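Spermidine synthase (Corynebacterium glutamicum ATCC 13032, PDB 3GJY) probably transfers an aminopropyl group from decarboxylated S-adenosylmethionine to putrescine, making spermidine in polyamine biosynthesis. Local coordinates at residues A[67-70]-A[71-74]; A[150-153]-A[154-157]; A[125-128]-A[129-133]; A[80-83]-A[84-88]. All blocks are in the same frame, centred on the assembly; numbering follows the deposited sequence. Where two conformers were deposited one is given.

Contact 1 (A[67-70]-A[71-74])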
loop_
_atom_site.group_PDB
_atom_site.type_symbol
_atom_site.label_atom_id
_atom_site.label_comp_id
_atom_site.label_asym_id
_atom_site.label_seq_id
_atom_site.Cartn_x
_atom_site.Cartn_y
_atom_site.Cartn_z
ATOM N N GLU A 67 -3.880 1.805 13.343
ATOM C CA GLU A 67 -2.783 1.780 14.322
ATOM C C GLU A 67 -1.408 1.571 13.725
ATOM O O GLU A 67 -0.390 1.926 14.322
ATOM C CB GLU A 67 -3.057 0.825 15.492
ATOM C CG GLU A 67 -4.039 1.484 16.452
ATOM C CD GLU A 67 -4.334 0.694 17.701
ATOM O OE1 GLU A 67 -3.520 -0.174 18.103
ATOM O OE2 GLU A 67 -5.419 0.968 18.283
ATOM N N PHE A 68 -1.372 1.031 12.522
ATOM C CA PHE A 68 -0.144 0.847 11.776
ATOM C C PHE A 68 0.260 2.157 11.142
ATOM O O PHE A 68 -0.505 2.729 10.368
ATOM C CB PHE A 68 -0.303 -0.248 10.696
ATOM C CG PHE A 68 -0.144 -1.636 11.251
ATOM C CD1 PHE A 68 -1.115 -2.167 12.086
ATOM C CD2 PHE A 68 1.014 -2.374 11.001
ATOM C CE1 PHE A 68 -0.939 -3.417 12.683
ATOM C CE2 PHE A 68 1.194 -3.641 11.587
ATOM C CZ PHE A 68 0.191 -4.169 12.404
ATOM N N GLU A 69 1.455 2.641 11.488
ATOM C CA GLU A 69 1.901 3.952 11.004
ATOM C C GLU A 69 1.893 4.048 9.493
ATOM O O GLU A 69 1.414 5.025 8.922
ATOM C CB GLU A 69 3.306 4.302 11.539
ATOM C CG GLU A 69 3.385 4.299 13.092
ATOM C CD GLU A 69 2.600 5.418 13.743
ATOM O OE1 GLU A 69 2.351 6.450 13.094
ATOM O OE2 GLU A 69 2.218 5.268 14.929
ATOM N N TYR A 70 2.418 3.031 8.822
ATOM C CA TYR A 70 2.519 3.150 7.368
ATOM C C TYR A 70 1.132 3.228 6.731
ATOM O O TYR A 70 0.992 3.798 5.657
ATOM C CB TYR A 70 3.321 1.991 6.739
ATOM C CG TYR A 70 2.531 0.709 6.531
ATOM C CD1 TYR A 70 1.753 0.509 5.369
ATOM C CD2 TYR A 70 2.596 -0.329 7.459
ATOM C CE1 TYR A 70 1.028 -0.658 5.165
ATOM C CE2 TYR A 70 1.894 -1.520 7.254
ATOM C CZ TYR A 70 1.099 -1.669 6.122
ATOM O OH TYR A 70 0.411 -2.835 5.911
HETATM N N MSE A 71 0.116 2.629 7.361
HETATM C CA MSE A 71 -1.276 2.745 6.829
HETATM C C MSE A 71 -1.787 4.159 6.961
HETATM O O MSE A 71 -2.427 4.687 6.037
HETATM C CB MSE A 71 -2.215 1.775 7.559
HETATM C CG MSE A 71 -1.964 0.305 7.291
HETATM SE SE MSE A 71 -3.401 -0.759 8.003
HETATM C CE MSE A 71 -2.595 -2.472 7.681
ATOM N N ARG A 72 -1.439 4.802 8.091
ATOM C CA ARG A 72 -1.771 6.216 8.249
ATOM C C ARG A 72 -1.092 7.054 7.158
ATOM O O ARG A 72 -1.694 8.037 6.657
ATOM C CB ARG A 72 -1.316 6.711 9.621
ATOM C CG ARG A 72 -2.026 5.993 10.751
ATOM C CD ARG A 72 -1.448 6.418 12.098
ATOM N NE ARG A 72 -1.778 7.790 12.445
ATOM C CZ ARG A 72 -2.850 8.139 13.159
ATOM N NH1 ARG A 72 -3.725 7.230 13.595
ATOM N NH2 ARG A 72 -3.057 9.412 13.428
ATOM N N TRP A 73 0.152 6.700 6.824
ATOM C CA TRP A 73 0.898 7.467 5.809
ATOM C C TRP A 73 0.297 7.300 4.423
ATOM O O TRP A 73 0.149 8.278 3.676
ATOM C CB TRP A 73 2.382 7.094 5.815
ATOM C CG TRP A 73 3.018 7.267 7.170
ATOM C CD1 TRP A 73 2.547 7.994 8.231
ATOM C CD2 TRP A 73 4.248 6.706 7.579
ATOM N NE1 TRP A 73 3.397 7.884 9.308
ATOM C CE2 TRP A 73 4.467 7.113 8.927
ATOM C CE3 TRP A 73 5.208 5.905 6.943
ATOM C CZ2 TRP A 73 5.598 6.713 9.656
ATOM C CZ3 TRP A 73 6.362 5.521 7.686
ATOM C CH2 TRP A 73 6.530 5.933 9.014
ATOM N N ILE A 74 -0.061 6.055 4.077
ATOM C CA ILE A 74 -0.779 5.814 2.805
ATOM C C ILE A 74 -2.101 6.622 2.801
ATOM O O ILE A 74 -2.432 7.277 1.801
ATOM C CB ILE A 74 -1.051 4.324 2.570
ATOM C CG1 ILE A 74 0.287 3.614 2.327
ATOM C CG2 ILE A 74 -1.996 4.129 1.390
ATOM C CD1 ILE A 74 0.160 2.085 2.362
#
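Phe68 O, at the N-cap position of helix 69-85, takes the first backbone bond of the helix from Arg72 N at 3.2 Å, and a weak, bent one from Met71 N. Trp73 N to Glu69 O and Ile74 N to Tyr70 O carry on the helical pattern.

Ring contacts centre on Tyr70, whose CG stands between the backbone N and the carbonyl carbon (chi1 81°), so that the ring lies alongside Met71. Over one face comes Met71 CG, 4.0 Å from the Tyr70 ring centroid in a CH-pi contact; Met71 SE (selenomethionine) follows obliquely at 5.5 Å from that centroid, a Met-aromatic pair. In the ring plane, Ile74 CD1 meets Tyr70 CD1 at 3.8 Å. The start of the helix packs Tyr70, Trp73 and Ile74 on Ile241 of strand 238-245, in the mixed sheet of the methyltransferase-like domain, and Tyr70 OH bonds Asp166 OD2. The indole of Trp73 lies with one face over Glu69 O, its CZ2 3.8 Å from Glu69 CB.

Charge plays a looser part: Glu69 OE1 stands 4.4 Å from Arg72 NE but well outside the guanidinium plane. Glu69 OE2 bonds Gly268 N instead, and Arg72 NH1 turns back to Leu66 O.

Contact 2 (A[150-153]-A[154-157])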
loop_
_atom_site.group_PDB
_atom_site.type_symbol
_atom_site.label_atom_id
_atom_site.label_comp_id
_atom_site.label_asym_id
_atom_site.label_seq_id
_atom_site.Cartn_x
_atom_site.Cartn_y
_atom_site.Cartn_z
HETATM N N MSE A 150 0.177 -11.477 -11.498
HETATM C CA MSE A 150 -0.562 -11.887 -12.686
HETATM C C MSE A 150 -1.762 -10.984 -12.940
HETATM O O MSE A 150 -2.051 -10.642 -14.085
HETATM C CB MSE A 150 -0.948 -13.367 -12.638
HETATM C CG MSE A 150 0.250 -14.257 -12.664
HETATM SE SE MSE A 150 1.183 -14.093 -14.373
HETATM C CE MSE A 150 -0.134 -15.035 -15.452
ATOM N N VAL A 151 -2.440 -10.558 -11.879
ATOM C CA VAL A 151 -3.581 -9.650 -12.072
ATOM C C VAL A 151 -3.069 -8.331 -12.699
ATOM O O VAL A 151 -3.702 -7.818 -13.634
ATOM C CB VAL A 151 -4.323 -9.416 -10.741
ATOM C CG1 VAL A 151 -5.352 -8.288 -10.881
ATOM C CG2 VAL A 151 -5.027 -10.701 -10.325
ATOM N N ALA A 152 -1.933 -7.816 -12.217
ATOM C CA ALA A 152 -1.393 -6.578 -12.791
ATOM C C ALA A 152 -1.075 -6.757 -14.266
ATOM O O ALA A 152 -1.360 -5.868 -15.080
ATOM C CB ALA A 152 -0.164 -6.089 -11.998
ATOM N N GLU A 153 -0.525 -7.917 -14.631
ATOM C CA GLU A 153 -0.207 -8.144 -16.047
ATOM C C GLU A 153 -1.442 -8.118 -16.923
ATOM O O GLU A 153 -1.329 -7.809 -18.133
ATOM C CB GLU A 153 0.474 -9.497 -16.227
ATOM C CG GLU A 153 1.854 -9.517 -15.606
ATOM C CD GLU A 153 2.628 -10.795 -15.822
ATOM O OE1 GLU A 153 2.177 -11.635 -16.637
ATOM O OE2 GLU A 153 3.684 -10.959 -15.179
ATOM N N SER A 154 -2.610 -8.447 -16.349
ATOM C CA SER A 154 -3.832 -8.415 -17.148
ATOM C C SER A 154 -4.619 -7.109 -17.096
ATOM O O SER A 154 -5.659 -6.992 -17.743
ATOM C CB SER A 154 -4.733 -9.615 -16.830
ATOM O OG SER A 154 -4.284 -10.751 -17.549
ATOM N N PHE A 155 -4.109 -6.092 -16.365
ATOM C CA PHE A 155 -4.806 -4.807 -16.338
ATOM C C PHE A 155 -5.041 -4.328 -17.773
ATOM O O PHE A 155 -4.111 -4.312 -18.597
ATOM C CB PHE A 155 -3.952 -3.720 -15.656
ATOM C CG PHE A 155 -3.815 -3.820 -14.144
ATOM C CD1 PHE A 155 -4.737 -4.493 -13.344
ATOM C CD2 PHE A 155 -2.748 -3.166 -13.544
ATOM C CE1 PHE A 155 -4.567 -4.528 -11.941
ATOM C CE2 PHE A 155 -2.577 -3.188 -12.165
ATOM C CZ PHE A 155 -3.480 -3.873 -11.367
ATOM N N THR A 156 -6.257 -3.867 -18.041
ATOM C CA THR A 156 -6.551 -3.176 -19.302
ATOM C C THR A 156 -6.444 -1.639 -19.088
ATOM O O THR A 156 -6.393 -1.138 -17.945
ATOM C CB THR A 156 -7.952 -3.545 -19.808
ATOM O OG1 THR A 156 -8.916 -3.179 -18.821
ATOM C CG2 THR A 156 -8.070 -5.036 -20.070
ATOM N N PRO A 157 -6.390 -0.869 -20.173
ATOM C CA PRO A 157 -6.173 0.559 -19.992
ATOM C C PRO A 157 -7.230 1.301 -19.212
ATOM O O PRO A 157 -8.429 1.085 -19.378
ATOM C CB PRO A 157 -6.090 1.089 -21.423
ATOM C CG PRO A 157 -5.598 -0.063 -22.189
ATOM C CD PRO A 157 -6.324 -1.247 -21.604
HETATM O O HOH W 1 -2.337 -12.226 -16.337
#
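Ser154 N and the carbonyls of Met150 and Val151 close the last turn of helix 148-153. The N-H is shared: Ser154 N donates to Met150 O at 3.2 Å and to Val151 O at 3.0 Å, both bonds bent, the second with the donor well above the carbonyl plane. In one of the two deposited serine conformers, a water that donates to Met150 O at 2.8 Å also pairs with Ser154 OG, linking the side chain to the same carbonyl that its amide reaches.

At Phe155 the chain leaves the helix. Its N bonds Ala152 O at 3.0 Å with a fairly straight N-H (161°), although the donor sits above the carbonyl plane. With CG anti to the carbonyl carbon (chi1 -73°), the ring folds back over the helix end: Ala152 CA stands over the centre of one face, 3.5 Å from the Phe155 centroid and almost on the ring normal, a close CH-pi contact. Beside it Ala152 CB touches Phe155 CE2 at 3.8 Å, and Val151 CG1 approaches Phe155 CE1 at 4.0 Å. Phe155 also packs on Ile163 of strand 160-165, the strand that this loop leads into, within the parallel part of the methyltransferase-like sheet. Its O bonds Arg188 NE of helix 180-189.

The helix end is thus covered on the core side by an aromatic face, with the water a possible addition on the exposed side. The bifurcated hydrogen bond of Ser154 N, followed by the bond from Phe155 N to Ala152 O, is consistent with a shift from i+4 to i+3 bonding as the helix ends.

Contact 3 (A[125-128]-A[129-133]). With FMT (formic acid), chain B.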
loop_
_atom_site.group_PDB
_atom_site.type_symbol
_atom_site.label_atom_id
_atom_site.label_comp_id
_atom_site.label_asym_id
_atom_site.label_seq_id
_atom_site.Cartn_x
_atom_site.Cartn_y
_atom_site.Cartn_z
ATOM N N LEU A 125 -7.269 -16.265 4.401
ATOM C CA LEU A 125 -7.254 -14.887 4.860
ATOM C C LEU A 125 -8.406 -14.102 4.219
ATOM O O LEU A 125 -9.067 -13.309 4.899
ATOM C CB LEU A 125 -5.929 -14.181 4.569
ATOM C CG LEU A 125 -5.828 -12.751 5.078
ATOM C CD1 LEU A 125 -6.088 -12.669 6.606
ATOM C CD2 LEU A 125 -4.409 -12.264 4.769
ATOM N N ALA A 126 -8.657 -14.330 2.926
ATOM C CA ALA A 126 -9.790 -13.707 2.254
ATOM C C ALA A 126 -11.119 -14.050 2.930
ATOM O O ALA A 126 -11.963 -13.165 3.140
ATOM C CB ALA A 126 -9.789 -14.103 0.745
ATOM N N ARG A 127 -11.293 -15.329 3.293
ATOM C CA ARG A 127 -12.555 -15.766 3.916
ATOM C C ARG A 127 -12.714 -15.122 5.310
ATOM O O ARG A 127 -13.793 -14.599 5.634
ATOM C CB ARG A 127 -12.556 -17.303 4.028
ATOM C CG ARG A 127 -13.900 -17.858 4.470
ATOM C CD ARG A 127 -13.836 -19.352 4.738
ATOM N NE ARG A 127 -13.040 -19.671 5.917
ATOM C CZ ARG A 127 -13.487 -19.601 7.170
ATOM N NH1 ARG A 127 -14.735 -19.224 7.420
ATOM N NH2 ARG A 127 -12.686 -19.929 8.178
ATOM N N LEU A 128 -11.633 -15.125 6.119
ATOM C CA LEU A 128 -11.685 -14.485 7.451
ATOM C C LEU A 128 -11.972 -12.992 7.342
ATOM O O LEU A 128 -12.671 -12.437 8.169
ATOM C CB LEU A 128 -10.364 -14.694 8.221
ATOM C CG LEU A 128 -10.134 -16.119 8.693
ATOM C CD1 LEU A 128 -8.712 -16.249 9.278
ATOM C CD2 LEU A 128 -11.173 -16.530 9.722
ATOM N N SER A 129 -11.394 -12.328 6.323
ATOM C CA SER A 129 -11.637 -10.901 6.138
ATOM C C SER A 129 -13.115 -10.622 5.914
ATOM O O SER A 129 -13.712 -9.742 6.578
ATOM C CB SER A 129 -10.834 -10.311 4.984
ATOM O OG SER A 129 -9.429 -10.427 5.226
ATOM N N ARG A 130 -13.731 -11.385 4.995
ATOM C CA ARG A 130 -15.162 -11.180 4.719
ATOM C C ARG A 130 -16.028 -11.488 5.947
ATOM O O ARG A 130 -16.996 -10.761 6.203
ATOM C CB ARG A 130 -15.570 -12.061 3.527
ATOM C CG ARG A 130 -17.041 -12.010 3.117
ATOM C CD ARG A 130 -17.550 -10.628 2.765
ATOM N NE ARG A 130 -16.911 -10.099 1.553
ATOM C CZ ARG A 130 -16.937 -8.818 1.201
ATOM N NH1 ARG A 130 -17.482 -7.924 2.018
ATOM N NH2 ARG A 130 -16.341 -8.421 0.063
ATOM N N GLU A 131 -15.662 -12.523 6.712
ATOM C CA GLU A 131 -16.496 -12.942 7.841
ATOM C C GLU A 131 -16.311 -12.023 9.054
ATOM O O GLU A 131 -17.291 -11.639 9.702
ATOM C CB GLU A 131 -16.178 -14.390 8.250
ATOM C CG GLU A 131 -16.519 -15.491 7.236
ATOM C CD GLU A 131 -17.978 -15.630 6.887
ATOM O OE1 GLU A 131 -18.859 -15.058 7.590
ATOM O OE2 GLU A 131 -18.228 -16.321 5.862
ATOM N N TRP A 132 -15.059 -11.644 9.357
ATOM C CA TRP A 132 -14.739 -11.081 10.675
ATOM C C TRP A 132 -14.082 -9.723 10.706
ATOM O O TRP A 132 -14.002 -9.126 11.776
ATOM C CB TRP A 132 -13.812 -12.066 11.430
ATOM C CG TRP A 132 -14.521 -13.216 12.074
ATOM C CD1 TRP A 132 -15.868 -13.360 12.253
ATOM C CD2 TRP A 132 -13.908 -14.369 12.662
ATOM N NE1 TRP A 132 -16.134 -14.534 12.933
ATOM C CE2 TRP A 132 -14.956 -15.181 13.185
ATOM C CE3 TRP A 132 -12.582 -14.778 12.830
ATOM C CZ2 TRP A 132 -14.703 -16.396 13.849
ATOM C CZ3 TRP A 132 -12.324 -16.000 13.483
ATOM C CH2 TRP A 132 -13.387 -16.776 13.985
ATOM N N PHE A 133 -13.534 -9.251 9.590
ATOM C CA PHE A 133 -12.745 -8.029 9.642
ATOM C C PHE A 133 -13.503 -6.765 9.251
ATOM O O PHE A 133 -12.906 -5.717 8.967
ATOM C CB PHE A 133 -11.368 -8.141 8.969
ATOM C CG PHE A 133 -10.516 -9.315 9.447
ATOM C CD1 PHE A 133 -10.693 -9.920 10.710
ATOM C CD2 PHE A 133 -9.554 -9.839 8.567
ATOM C CE1 PHE A 133 -9.885 -11.031 11.103
ATOM C CE2 PHE A 133 -8.741 -10.923 8.934
ATOM C CZ PHE A 133 -8.921 -11.537 10.207
HETATM C C FMT B . -6.158 -9.639 3.146
HETATM O O1 FMT B . -7.235 -10.016 3.603
HETATM O O2 FMT B . -6.003 -9.154 2.029
HETATM O O HOH W 2 -17.125 -18.792 5.792
#
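Helix 123-132 is the crossover helix of the beta-alpha-beta unit between strands 115-120 and 141-145, and in its last turns Leu125, Arg127 and Leu128 meet Ser129, Glu131, Trp132 and Phe133. Backbone bonds run regularly from Ser129 N to Leu125 O through Trp132 N to Leu128 O.

Ser129 OG, anti to its own carbonyl carbon, turns back along the helix and lies 2.9 Å from Leu125 O. A formic acid molecule, probably from the crystallisation liquor, brings its O1 to 2.8 Å from the same Ser129 OG. Leu125 CG packs against this guest, 3.4 Å from formic acid O1.

Phe133, the first residue beyond the helix, swings its ring across the turn. Leu128 O lies over the centre of one face, Leu128 CB is 4.0 Å from Phe133 CZ, and Leu125 CD1 comes in the ring plane to 3.9 Å from Phe133 CE2. Leu128 CD2 meanwhile crosses to Trp132 CE3 at 3.8 Å. These side chains face the N-terminal antiparallel sheet, where Leu36 touches both Trp132 and Phe133.

On the outer side a water accepts from Arg127 NH1, in the guanidinium plane, and in one of the two deposited Glu131 conformers donates to Glu131 OE2 at 2.7 Å. Arg127 also holds Glu124 in a salt bridge.

In that conformer the water may couple Arg127 with Glu131, whose charged groups stay apart. The Ser129 proton may point to Leu125 O or to formic acid O1, and its direction is not settled; without the formic acid, Leu125 O would probably take it.

Contact 4 (A[80-83]-A[84-88])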
loop_
_atom_site.group_PDB
_atom_site.type_symbol
_atom_site.label_atom_id
_atom_site.label_comp_id
_atom_site.label_asym_id
_atom_site.label_seq_id
_atom_site.Cartn_x
_atom_site.Cartn_y
_atom_site.Cartn_z
ATOM N N ALA A 80 -4.733 13.082 0.038
ATOM C CA ALA A 80 -4.337 14.409 -0.477
ATOM C C ALA A 80 -4.414 14.438 -2.020
ATOM O O ALA A 80 -4.898 15.401 -2.625
ATOM C CB ALA A 80 -2.940 14.801 0.030
ATOM N N PHE A 81 -3.935 13.367 -2.636
ATOM C CA PHE A 81 -3.924 13.274 -4.070
ATOM C C PHE A 81 -5.347 13.134 -4.627
ATOM O O PHE A 81 -5.728 13.847 -5.564
ATOM C CB PHE A 81 -3.087 12.062 -4.486
ATOM C CG PHE A 81 -2.904 11.943 -5.985
ATOM C CD1 PHE A 81 -1.745 12.420 -6.587
ATOM C CD2 PHE A 81 -3.890 11.402 -6.793
ATOM C CE1 PHE A 81 -1.545 12.306 -7.964
ATOM C CE2 PHE A 81 -3.706 11.318 -8.182
ATOM C CZ PHE A 81 -2.529 11.786 -8.743
ATOM N N ILE A 82 -6.125 12.195 -4.086
ATOM C CA ILE A 82 -7.480 11.954 -4.571
ATOM C C ILE A 82 -8.310 13.235 -4.420
ATOM O O ILE A 82 -9.066 13.611 -5.319
ATOM C CB ILE A 82 -8.135 10.781 -3.781
ATOM C CG1 ILE A 82 -7.436 9.445 -4.106
ATOM C CG2 ILE A 82 -9.659 10.692 -4.041
ATOM C CD1 ILE A 82 -7.692 8.367 -3.067
ATOM N N ASP A 83 -8.196 13.876 -3.268
ATOM C CA ASP A 83 -8.991 15.079 -3.022
ATOM C C ASP A 83 -8.661 16.190 -4.010
ATOM O O ASP A 83 -9.544 16.948 -4.416
ATOM C CB ASP A 83 -8.809 15.564 -1.586
ATOM C CG ASP A 83 -9.421 14.612 -0.568
ATOM O OD1 ASP A 83 -10.202 13.691 -0.950
ATOM O OD2 ASP A 83 -9.104 14.805 0.619
ATOM N N ALA A 84 -7.394 16.316 -4.360
ATOM C CA ALA A 84 -6.973 17.360 -5.292
ATOM C C ALA A 84 -7.254 17.053 -6.750
ATOM O O ALA A 84 -7.495 17.990 -7.522
ATOM C CB ALA A 84 -5.502 17.633 -5.110
ATOM N N HIS A 85 -7.203 15.773 -7.135
ATOM C CA HIS A 85 -7.124 15.446 -8.564
ATOM C C HIS A 85 -8.177 14.530 -9.128
ATOM O O HIS A 85 -8.292 14.449 -10.349
ATOM C CB HIS A 85 -5.770 14.821 -8.870
ATOM C CG HIS A 85 -4.620 15.684 -8.482
ATOM N ND1 HIS A 85 -4.448 16.966 -8.970
ATOM C CD2 HIS A 85 -3.583 15.453 -7.642
ATOM C CE1 HIS A 85 -3.334 17.474 -8.466
ATOM N NE2 HIS A 85 -2.790 16.581 -7.657
ATOM N N GLN A 86 -8.902 13.803 -8.281
ATOM C CA GLN A 86 -9.781 12.753 -8.796
ATOM C C GLN A 86 -11.209 12.925 -8.326
ATOM O O GLN A 86 -11.500 13.740 -7.455
ATOM C CB GLN A 86 -9.230 11.351 -8.405
ATOM C CG GLN A 86 -7.864 11.111 -9.076
ATOM C CD GLN A 86 -7.252 9.808 -8.673
ATOM O OE1 GLN A 86 -7.211 9.488 -7.488
ATOM N NE2 GLN A 86 -6.743 9.065 -9.640
ATOM N N ASP A 87 -12.104 12.168 -8.933
ATOM C CA ASP A 87 -13.527 12.239 -8.633
ATOM C C ASP A 87 -13.872 11.075 -7.703
ATOM O O ASP A 87 -13.958 9.904 -8.115
ATOM C CB ASP A 87 -14.309 12.167 -9.951
ATOM C CG ASP A 87 -15.810 12.299 -9.759
ATOM O OD1 ASP A 87 -16.284 12.201 -8.593
ATOM O OD2 ASP A 87 -16.504 12.481 -10.789
ATOM N N ALA A 88 -14.053 11.392 -6.418
ATOM C CA ALA A 88 -14.333 10.379 -5.412
ATOM C C ALA A 88 -15.599 9.589 -5.675
ATOM O O ALA A 88 -15.725 8.449 -5.202
ATOM C CB ALA A 88 -14.400 11.034 -4.011
HETATM O O HOH W 3 -10.860 16.419 -6.880
#
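Gln86 runs back from the end of helix 69-85 to lie against Phe81 and Ile82. Its CB stays close to the backbone, 3.8 Å from Ile82 O, the carbonyl that accepts Gln86 N at 3.0 Å. From there CG is anti to the carbonyl carbon and the chain extends (chi2 177°), carrying the amide past the helix side. CD arrives in the plane of the Phe81 ring, at its edge, 3.9 Å from Phe81 CE2, with the amide turned almost perpendicular to the ring. OE1 bends towards Ile82 and rests 3.4 Å from Ile82 CG1. NE2 points onward to Asp161 O, which it bonds in strand 160-165, joining the helix end to the parallel part of the methyltransferase-like sheet; Val162 of that strand touches both Gln86 and Ile82.

A second group uses the face of Phe81. His85 presents CD2 over the ring centre, 3.7 Å from Phe81 CD1, in an edge-to-face pair whose planes are inclined at 62°. His85 N is bonded to Phe81 O at 2.9 Å, so the partners are also tied through the backbone one turn apart.

Where the helix stops, a water donates to both Asp83 O and Gln86 O, joining the last turn to the departing chain. Asp83 OD1 bonds Tyr111 OH.

The Gln86 amide is thus treated unevenly: its NE2 is fixed by a strand carbonyl, whereas OE1 is buried against aliphatic and aromatic carbon and has no polar partner in the model. Holding the N-H end probably decides which way the amide is flipped, at the cost of an unpaired oxygen.

Along the chain the order is contact 1, contact 4, contact 3, contact 2. Contacts 1 and 4 take the two ends of helix 69-85, their centres 19 Å apart. Contact 3 ends the crossover helix 123-132, and contact 2 ends helix 148-153, so three of the four lie at helix C-termini. None touches another: even contacts 1 and 4 keep nearest atoms about 6 Å apart, and contacts 3 and 4 have centres 29 Å apart. Contacts 1 and 2 stand on opposite sides of the chain's centre. The four are separate local packings at helix ends, all against the mixed sheet of the methyltransferase-like domain, and contact 3 also against the N-terminal antiparallel sheet.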